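Oxygen-independent coproporphyrinogen III oxidase (Escherichia coli, PDB 1OLT) catalyses the oxygen-independent oxidative decarboxylation of two propionate groups of coproporphyrinogen III to the vinyl groups of protoporphyrinogen IX, using an iron-sulfur cluster and S-adenosylmethionine. Local coordinates at residues V171-N175 with K176-R180. Numbering follows the deposited sequence. Where two conformers were deposited one is given.
Sequences VQDFN and KEVQR. With SAM (S-adenosylmethionine), chain C.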
ATOM      1  N   VAL A 171      -5.046 -13.643   0.753  1.00 14.94           N
ATOM      2  CA  VAL A 171      -5.636 -14.905   0.257  1.00 14.66           C
ATOM      3  C   VAL A 171      -4.909 -15.415  -1.006  1.00 14.79           C
ATOM      4  O   VAL A 171      -4.531 -16.585  -1.104  1.00 13.69           O
ATOM      5  CB  VAL A 171      -7.166 -14.722   0.034  1.00 14.97           C
ATOM      6  CG1 VAL A 171      -7.788 -15.876  -0.730  1.00 15.12           C
ATOM      7  CG2 VAL A 171      -7.900 -14.494   1.402  1.00 17.25           C
ATOM      8  N   GLN A 172      -4.657 -14.496  -1.928  1.00 14.00           N
ATOM      9  CA  GLN A 172      -3.974 -14.718  -3.176  1.00 14.37           C
ATOM     10  C   GLN A 172      -4.815 -15.470  -4.187  1.00 14.64           C
ATOM     11  O   GLN A 172      -5.129 -14.910  -5.260  1.00 14.83           O
ATOM     12  CB  GLN A 172      -2.564 -15.328  -2.997  1.00 15.34           C
ATOM     13  CG  GLN A 172      -1.869 -14.950  -1.688  1.00 15.93           C
ATOM     14  CD  GLN A 172      -1.769 -13.483  -1.391  1.00 15.68           C
ATOM     15  OE1 GLN A 172      -1.257 -13.121  -0.346  1.00 19.66           O
ATOM     16  NE2 GLN A 172      -2.209 -12.650  -2.281  1.00  9.21           N
ATOM     17  N   ASP A 173      -5.186 -16.699  -3.875  1.00 13.76           N
ATOM     18  CA  ASP A 173      -6.122 -17.482  -4.680  1.00 14.86           C
ATOM     19  C   ASP A 173      -6.633 -18.623  -3.790  1.00 15.38           C
ATOM     20  O   ASP A 173      -5.861 -19.110  -2.923  1.00 14.18           O
ATOM     21  CB  ASP A 173      -5.374 -18.037  -5.892  1.00 15.00           C
ATOM     22  CG  ASP A 173      -6.303 -18.500  -7.025  1.00 15.85           C
ATOM     23  OD1 ASP A 173      -7.502 -18.754  -6.781  1.00 14.18           O
ATOM     24  OD2 ASP A 173      -5.897 -18.653  -8.211  1.00 14.10           O
ATOM     25  N   PHE A 174      -7.890 -19.026  -3.990  1.00 14.21           N
ATOM     26  CA  PHE A 174      -8.459 -20.230  -3.406  1.00 15.34           C
ATOM     27  C   PHE A 174      -8.176 -21.523  -4.183  1.00 15.42           C
ATOM     28  O   PHE A 174      -8.319 -22.638  -3.642  1.00 15.60           O
ATOM     29  CB  PHE A 174     -10.008 -20.115  -3.313  1.00 14.89           C
ATOM     30  CG  PHE A 174     -10.466 -19.269  -2.185  1.00 16.33           C
ATOM     31  CD1 PHE A 174     -10.051 -19.547  -0.907  1.00 15.25           C
ATOM     32  CD2 PHE A 174     -11.298 -18.170  -2.400  1.00 15.23           C
ATOM     33  CE1 PHE A 174     -10.494 -18.753   0.211  1.00 18.46           C
ATOM     34  CE2 PHE A 174     -11.733 -17.339  -1.282  1.00 20.67           C
ATOM     35  CZ  PHE A 174     -11.330 -17.642   0.008  1.00 17.82           C
ATOM     36  N   ASN A 175      -7.759 -21.389  -5.426  1.00 15.07           N
ATOM     37  CA  ASN A 175      -7.450 -22.544  -6.268  1.00 14.35           C
ATOM     38  C   ASN A 175      -6.291 -23.381  -5.692  1.00 14.17           C
ATOM     39  O   ASN A 175      -5.176 -22.868  -5.420  1.00 13.33           O
ATOM     40  CB  ASN A 175      -7.102 -22.042  -7.668  1.00 14.79           C
ATOM     41  CG  ASN A 175      -6.866 -23.174  -8.650  1.00 15.06           C
ATOM     42  OD1 ASN A 175      -5.870 -23.943  -8.531  1.00 13.34           O
ATOM     43  ND2 ASN A 175      -7.817 -23.344  -9.583  1.00 16.24           N
ATOM     44  N   LYS A 176      -6.561 -24.651  -5.457  1.00 13.45           N
ATOM     45  CA  LYS A 176      -5.628 -25.529  -4.781  1.00 13.86           C
ATOM     46  C   LYS A 176      -4.338 -25.845  -5.579  1.00 13.30           C
ATOM     47  O   LYS A 176      -3.296 -25.968  -5.014  1.00 12.89           O
ATOM     48  CB  LYS A 176      -6.352 -26.869  -4.400  1.00 14.94           C
ATOM     49  CG  LYS A 176      -7.599 -26.624  -3.447  1.00 16.54           C
ATOM     50  CD  LYS A 176      -7.196 -25.784  -2.159  1.00 14.32           C
ATOM     51  CE  LYS A 176      -6.381 -26.512  -1.137  1.00 15.26           C
ATOM     52  NZ  LYS A 176      -6.159 -25.620   0.009  1.00 13.58           N
ATOM     53  N   GLU A 177      -4.442 -25.999  -6.886  1.00 13.95           N
ATOM     54  CA  GLU A 177      -3.251 -26.195  -7.737  1.00 14.34           C
ATOM     55  C   GLU A 177      -2.363 -24.961  -7.705  1.00 13.62           C
ATOM     56  O   GLU A 177      -1.169 -25.063  -7.569  1.00 13.44           O
ATOM     57  CB  GLU A 177      -3.669 -26.539  -9.173  1.00 15.94           C
ATOM     58  CG  GLU A 177      -2.505 -26.625 -10.105  1.00 19.30           C
ATOM     59  CD  GLU A 177      -2.907 -27.006 -11.536  1.00 25.65           C
ATOM     60  OE1 GLU A 177      -3.959 -26.597 -12.038  1.00 29.80           O
ATOM     61  OE2 GLU A 177      -2.111 -27.692 -12.171  1.00 30.82           O
ATOM     62  N   VAL A 178      -2.952 -23.783  -7.823  1.00 13.82           N
ATOM     63  CA  VAL A 178      -2.210 -22.542  -7.757  1.00 13.24           C
ATOM     64  C   VAL A 178      -1.478 -22.436  -6.390  1.00 12.99           C
ATOM     65  O   VAL A 178      -0.264 -22.106  -6.325  1.00 14.38           O
ATOM     66  CB  VAL A 178      -3.118 -21.336  -7.983  1.00 12.89           C
ATOM     67  CG1 VAL A 178      -2.356 -20.070  -7.772  1.00 14.69           C
ATOM     68  CG2 VAL A 178      -3.737 -21.406  -9.407  1.00 15.00           C
ATOM     69  N   GLN A 179      -2.201 -22.729  -5.312  1.00 13.84           N
ATOM     70  CA  GLN A 179      -1.620 -22.709  -3.944  1.00 13.23           C
ATOM     71  C   GLN A 179      -0.412 -23.630  -3.853  1.00 12.82           C
ATOM     72  O   GLN A 179       0.624 -23.241  -3.310  1.00 13.14           O
ATOM     73  CB  GLN A 179      -2.641 -23.091  -2.879  1.00 14.10           C
ATOM     74  CG  GLN A 179      -3.743 -22.056  -2.700  1.00 14.32           C
ATOM     75  CD  GLN A 179      -4.734 -22.423  -1.622  1.00 15.40           C
ATOM     76  OE1 GLN A 179      -4.579 -23.447  -0.939  1.00 14.05           O
ATOM     77  NE2 GLN A 179      -5.724 -21.530  -1.407  1.00 11.69           N
ATOM     78  N   ARG A 180      -0.540 -24.825  -4.402  0.80 12.89           N
ATOM     79  CA  ARG A 180       0.540 -25.778  -4.336  0.80 13.69           C
ATOM     80  C   ARG A 180       1.755 -25.274  -5.107  0.80 14.11           C
ATOM     81  O   ARG A 180       2.888 -25.365  -4.595  0.80 14.44           O
ATOM     82  CB  ARG A 180       0.102 -27.104  -4.871  0.80 14.24           C
ATOM     83  CG  ARG A 180       1.141 -28.173  -4.917  0.80 14.81           C
ATOM     84  CD  ARG A 180       0.481 -29.534  -5.009  0.80 18.59           C
ATOM     85  NE  ARG A 180      -0.146 -29.877  -3.695  0.80 16.99           N
ATOM     86  CZ  ARG A 180      -0.483 -31.079  -3.355  0.80 17.00           C
ATOM     87  NH1 ARG A 180      -0.245 -32.174  -4.188  0.80 16.95           N
ATOM     88  NH2 ARG A 180      -1.037 -31.215  -2.185  0.80 15.61           N
TER
HETATM   89  N   SAM C 501       2.058 -11.646   5.122  1.00 18.66           N
HETATM   90  CA  SAM C 501       0.605 -11.615   5.028  1.00 18.10           C
HETATM   91  C   SAM C 501       0.022 -12.583   3.990  1.00 19.26           C
HETATM   92  O   SAM C 501       0.782 -13.030   3.063  1.00 18.76           O
HETATM   93  OXT SAM C 501      -1.132 -12.904   4.186  1.00 17.52           O
HETATM   94  CB  SAM C 501       0.233 -10.175   4.626  1.00 19.99           C
HETATM   95  CG  SAM C 501       0.183  -9.742   3.185  0.60 20.95           C
HETATM   96  SD  SAM C 501       1.747  -9.590   2.360  0.60 19.90           S
HETATM   97  CE  SAM C 501       2.721  -8.500   3.406  0.60 22.10           C
HETATM   98  C5' SAM C 501       1.377  -8.215   1.140  0.60 21.76           C
HETATM   99  C4' SAM C 501       0.713  -8.566  -0.239  1.00 20.01           C
HETATM  100  O4' SAM C 501       1.559  -8.348  -1.361  1.00 22.97           O
HETATM  101  C3' SAM C 501       0.349 -10.024  -0.382  1.00 21.30           C
HETATM  102  O3' SAM C 501      -0.795 -10.414   0.387  1.00 21.66           O
HETATM  103  C2' SAM C 501       0.227 -10.211  -1.900  1.00 19.23           C
HETATM  104  O2' SAM C 501      -1.125 -10.049  -2.328  1.00 19.09           O
HETATM  105  C1' SAM C 501       1.050  -9.076  -2.457  1.00 18.71           C
HETATM  106  N9  SAM C 501       2.182  -9.508  -3.253  1.00 19.12           N
HETATM  107  C8  SAM C 501       3.343 -10.024  -2.739  1.00 17.55           C
HETATM  108  N7  SAM C 501       4.179 -10.287  -3.740  1.00 16.68           N
HETATM  109  C5  SAM C 501       3.559  -9.916  -4.905  1.00 19.03           C
HETATM  110  C6  SAM C 501       3.954  -9.952  -6.253  1.00 20.30           C
HETATM  111  N6  SAM C 501       5.148 -10.391  -6.649  1.00 16.44           N
HETATM  112  N1  SAM C 501       3.070  -9.498  -7.191  1.00 19.15           N
HETATM  113  C2  SAM C 501       1.811  -9.025  -6.805  1.00 21.62           C
HETATM  114  N3  SAM C 501       1.428  -8.979  -5.508  1.00 18.02           N
HETATM  115  C4  SAM C 501       2.296  -9.433  -4.581  1.00 18.27           C
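N175 and V178 meet where the chain leaves strand 166-172 and enters helix 176-182, at the C-terminal end of a parallel strand of the radical SAM core. N175 is the N-cap of that helix. N175 O accepts from Q179 N at 3.0 Å, which closes the first turn of the helix. Its side chain also caps the turn: N175 OD1 accepts from V178 N at 3.0 Å, nearly straight at the hydrogen (169°). CG of N175 stands anti to the backbone N (chi1 -176°), which brings OD1 back over the start of the helix, to V178 N. V178 CG2 packs against the side-chain amide of N175, 3.4 Å from OD1; the two side chains cross at about a right angle.

An Asx turn precedes the cap. D173 OD1 accepts from N175 N at 3.0 Å, met from above the carboxylate plane. T225 also bonds to OD1, and Q217 bonds to OD2, so this buried carboxylate is well supplied with donors. F174 turns from the helix and packs among helices 188-200 and 219-232; V171 CG1 lies over the centre of its ring, 4.0 Å above the plane.

At the strand end, Q172 NE2 donates to the ribose O2' of S-adenosylmethionine at 2.8 Å. This is one of two S-adenosylmethionine molecules bound in the enzyme; D209 and R184 also hydrogen-bond to it.

The amide of Q179 is held at both ends. K176 NZ, which also forms a salt bridge with E185, donates to Q179 OE1 at 2.8 Å. Q186 N donates to OE1 too. Q179 NE2 ties the helix back to the loop, reaching D173 O at 2.9 Å, in the carbonyl plane on a lone pair.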